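Local coordinates for methionine import ATP-binding protein metN 2 (PDB 2QSW), which probably serves as the ATP-binding subunit of an ABC-type import system, represented here by its C-terminal NIL domain, which has an ACT-like fold, at residues V26-H31 / V92-I97. Sequence-based numbering, arbitrary orientation.
With ZN (zinc ion), chain B.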
loop_
_atom_site.group_PDB
_atom_site.type_symbol
_atom_site.label_atom_id
_atom_site.label_comp_id
_atom_site.label_asym_id
_atom_site.label_seq_id
_atom_site.Cartn_x
_atom_site.Cartn_y
_atom_site.Cartn_z
ATOM N N VAL A 26 6.141 5.469 -3.673
ATOM C CA VAL A 26 6.165 4.078 -3.254
ATOM C C VAL A 26 7.588 3.627 -3.008
ATOM O O VAL A 26 8.522 4.093 -3.686
ATOM C CB VAL A 26 5.471 3.117 -4.262
ATOM C CG1 VAL A 26 3.945 3.288 -4.271
ATOM C CG2 VAL A 26 6.006 3.288 -5.675
ATOM N N ARG A 27 7.747 2.718 -2.067
ATOM C CA ARG A 27 9.015 2.057 -1.808
ATOM C C ARG A 27 8.928 0.654 -2.375
ATOM O O ARG A 27 7.999 -0.069 -2.058
ATOM C CB ARG A 27 9.314 2.022 -0.317
ATOM C CG ARG A 27 10.623 1.328 0.053
ATOM C CD ARG A 27 10.725 1.133 1.554
ATOM N NE ARG A 27 9.750 0.106 1.942
ATOM C CZ ARG A 27 9.022 0.074 3.066
ATOM N NH1 ARG A 27 9.136 0.988 4.027
ATOM N NH2 ARG A 27 8.174 -0.936 3.238
ATOM N N LEU A 28 9.896 0.297 -3.229
ATOM C CA LEU A 28 10.014 -0.994 -3.891
ATOM C C LEU A 28 11.194 -1.696 -3.218
ATOM O O LEU A 28 12.268 -1.102 -3.103
ATOM C CB LEU A 28 10.343 -0.830 -5.389
ATOM C CG LEU A 28 9.211 -0.483 -6.386
ATOM C CD1 LEU A 28 8.544 0.884 -6.102
ATOM C CD2 LEU A 28 9.768 -0.513 -7.817
ATOM N N LEU A 29 11.000 -2.973 -2.866
ATOM C CA LEU A 29 12.083 -3.827 -2.317
ATOM C C LEU A 29 12.425 -4.948 -3.276
ATOM O O LEU A 29 11.515 -5.558 -3.891
ATOM C CB LEU A 29 11.637 -4.462 -0.985
ATOM C CG LEU A 29 11.274 -3.487 0.120
ATOM C CD1 LEU A 29 10.864 -4.238 1.443
ATOM C CD2 LEU A 29 12.374 -2.432 0.330
ATOM N N PHE A 30 13.740 -5.204 -3.431
ATOM C CA PHE A 30 14.276 -6.224 -4.340
ATOM C C PHE A 30 15.105 -7.154 -3.482
ATOM O O PHE A 30 15.992 -6.700 -2.781
ATOM C CB PHE A 30 15.168 -5.585 -5.417
ATOM C CG PHE A 30 14.419 -4.607 -6.294
ATOM C CD1 PHE A 30 13.720 -5.040 -7.411
ATOM C CD2 PHE A 30 14.331 -3.290 -5.930
ATOM C CE1 PHE A 30 12.995 -4.146 -8.207
ATOM C CE2 PHE A 30 13.631 -2.388 -6.742
ATOM C CZ PHE A 30 12.968 -2.809 -7.848
ATOM N N HIS A 31 14.733 -8.437 -3.450
ATOM C CA HIS A 31 15.484 -9.441 -2.676
ATOM C C HIS A 31 16.141 -10.475 -3.590
ATOM O O HIS A 31 16.741 -11.435 -3.103
ATOM C CB HIS A 31 14.563 -10.169 -1.690
ATOM C CG HIS A 31 13.806 -9.259 -0.775
ATOM N ND1 HIS A 31 12.520 -8.772 -1.045
ATOM C CD2 HIS A 31 14.165 -8.766 0.432
ATOM C CE1 HIS A 31 12.147 -8.013 -0.029
ATOM N NE2 HIS A 31 13.124 -7.986 0.877
ATOM N N VAL A 92 8.002 -7.806 -6.442
ATOM C CA VAL A 92 8.610 -6.625 -5.921
ATOM C C VAL A 92 7.673 -6.063 -4.830
ATOM O O VAL A 92 6.642 -5.452 -5.131
ATOM C CB VAL A 92 8.841 -5.529 -7.054
ATOM C CG1 VAL A 92 9.409 -4.280 -6.425
ATOM C CG2 VAL A 92 9.716 -6.050 -8.183
ATOM N N GLU A 93 8.043 -6.254 -3.580
ATOM C CA GLU A 93 7.240 -5.740 -2.456
ATOM C C GLU A 93 7.192 -4.213 -2.536
ATOM O O GLU A 93 8.210 -3.554 -2.702
ATOM C CB GLU A 93 7.802 -6.153 -1.127
ATOM C CG GLU A 93 7.715 -7.636 -0.827
ATOM C CD GLU A 93 8.972 -8.428 -1.192
ATOM O OE1 GLU A 93 9.738 -7.974 -2.080
ATOM O OE2 GLU A 93 9.203 -9.478 -0.576
ATOM N N THR A 94 5.993 -3.651 -2.465
ATOM C CA THR A 94 5.781 -2.247 -2.753
ATOM C C THR A 94 4.791 -1.698 -1.750
ATOM O O THR A 94 3.767 -2.312 -1.470
ATOM C CB THR A 94 5.260 -2.083 -4.189
ATOM O OG1 THR A 94 6.176 -2.685 -5.126
ATOM C CG2 THR A 94 5.098 -0.598 -4.550
ATOM N N GLU A 95 5.100 -0.537 -1.220
ATOM C CA GLU A 95 4.125 0.172 -0.428
ATOM C C GLU A 95 4.210 1.681 -0.522
ATOM O O GLU A 95 5.267 2.255 -0.708
ATOM C CB GLU A 95 4.155 -0.287 0.979
ATOM C CG GLU A 95 5.353 0.044 1.738
ATOM C CD GLU A 95 5.160 -0.297 3.264
ATOM O OE1 GLU A 95 4.589 -1.357 3.575
ATOM O OE2 GLU A 95 5.556 0.490 4.165
ATOM N N VAL A 96 3.033 2.293 -0.414
ATOM C CA VAL A 96 2.882 3.726 -0.512
ATOM C C VAL A 96 3.379 4.318 0.794
ATOM O O VAL A 96 2.849 4.027 1.858
ATOM C CB VAL A 96 1.383 4.115 -0.747
ATOM C CG1 VAL A 96 1.227 5.616 -0.720
ATOM C CG2 VAL A 96 0.901 3.539 -2.058
ATOM N N ILE A 97 4.337 5.226 0.702
ATOM C CA ILE A 97 4.929 5.837 1.890
ATOM C C ILE A 97 3.914 6.766 2.580
ATOM O O ILE A 97 2.941 7.181 1.971
ATOM C CB ILE A 97 6.252 6.599 1.569
ATOM C CG1 ILE A 97 5.986 7.824 0.722
ATOM C CG2 ILE A 97 7.277 5.638 0.935
ATOM C CD1 ILE A 97 7.188 8.819 0.616
HETATM ZN ZN ZN B . 11.261 -9.165 -2.460
HETATM O O HOH W 1 11.617 -8.193 -4.311
#
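R27 and E95 face each other as a hydrogen-bonded antiparallel pair: R27 N gives its hydrogen to E95 O at 2.9 Å, and E95 N returns one to R27 O. A third backbone bond runs from L29 N to E93 O. Zinc is held by H31 ND1 at 1.9 Å and by E93 OE1 at 2.0 Å. E93 OE1 lies in the plane of the imidazole at its edge, yet the carboxylate is turned 73° from the ring. A zinc-bound water accepts from H31 N and lies 2.7 Å from L29 O; E33 completes the site. On the face that also carries L29 and E93, the side chains of R27 and E95 run side by side. CG of E95 stands between its backbone N and carbonyl carbon (chi1 68°) and packs over one face of the guanidinium. The salt bridge, R27 NH2 to E95 OE1, is long at 3.6 Å; NH2 is bonded more firmly to E100 of the second subunit, while E95 binds another zinc at the subunit interface. The face with V26, L28, T94 and V96 is mostly apolar: V26 CG1 meets V96 CG2, and the T94 methyl packs on V26 CB. Beside it, V92 CG1 comes within 3.7 Å of L28 CB and lies over the F30 ring. T94 OG1 donates to V92 O from above the carbonyl plane. I84 and L87 of helix 77-89 cover the mostly apolar face. Strands 24-31 and 93-96, first and last of the ferredoxin-like βαββαβ fold of ACT-type domains, are neighbours in its 2-3-1-4 sheet; 93-96 is outermost, and 64-74 flanks 24-31 beyond.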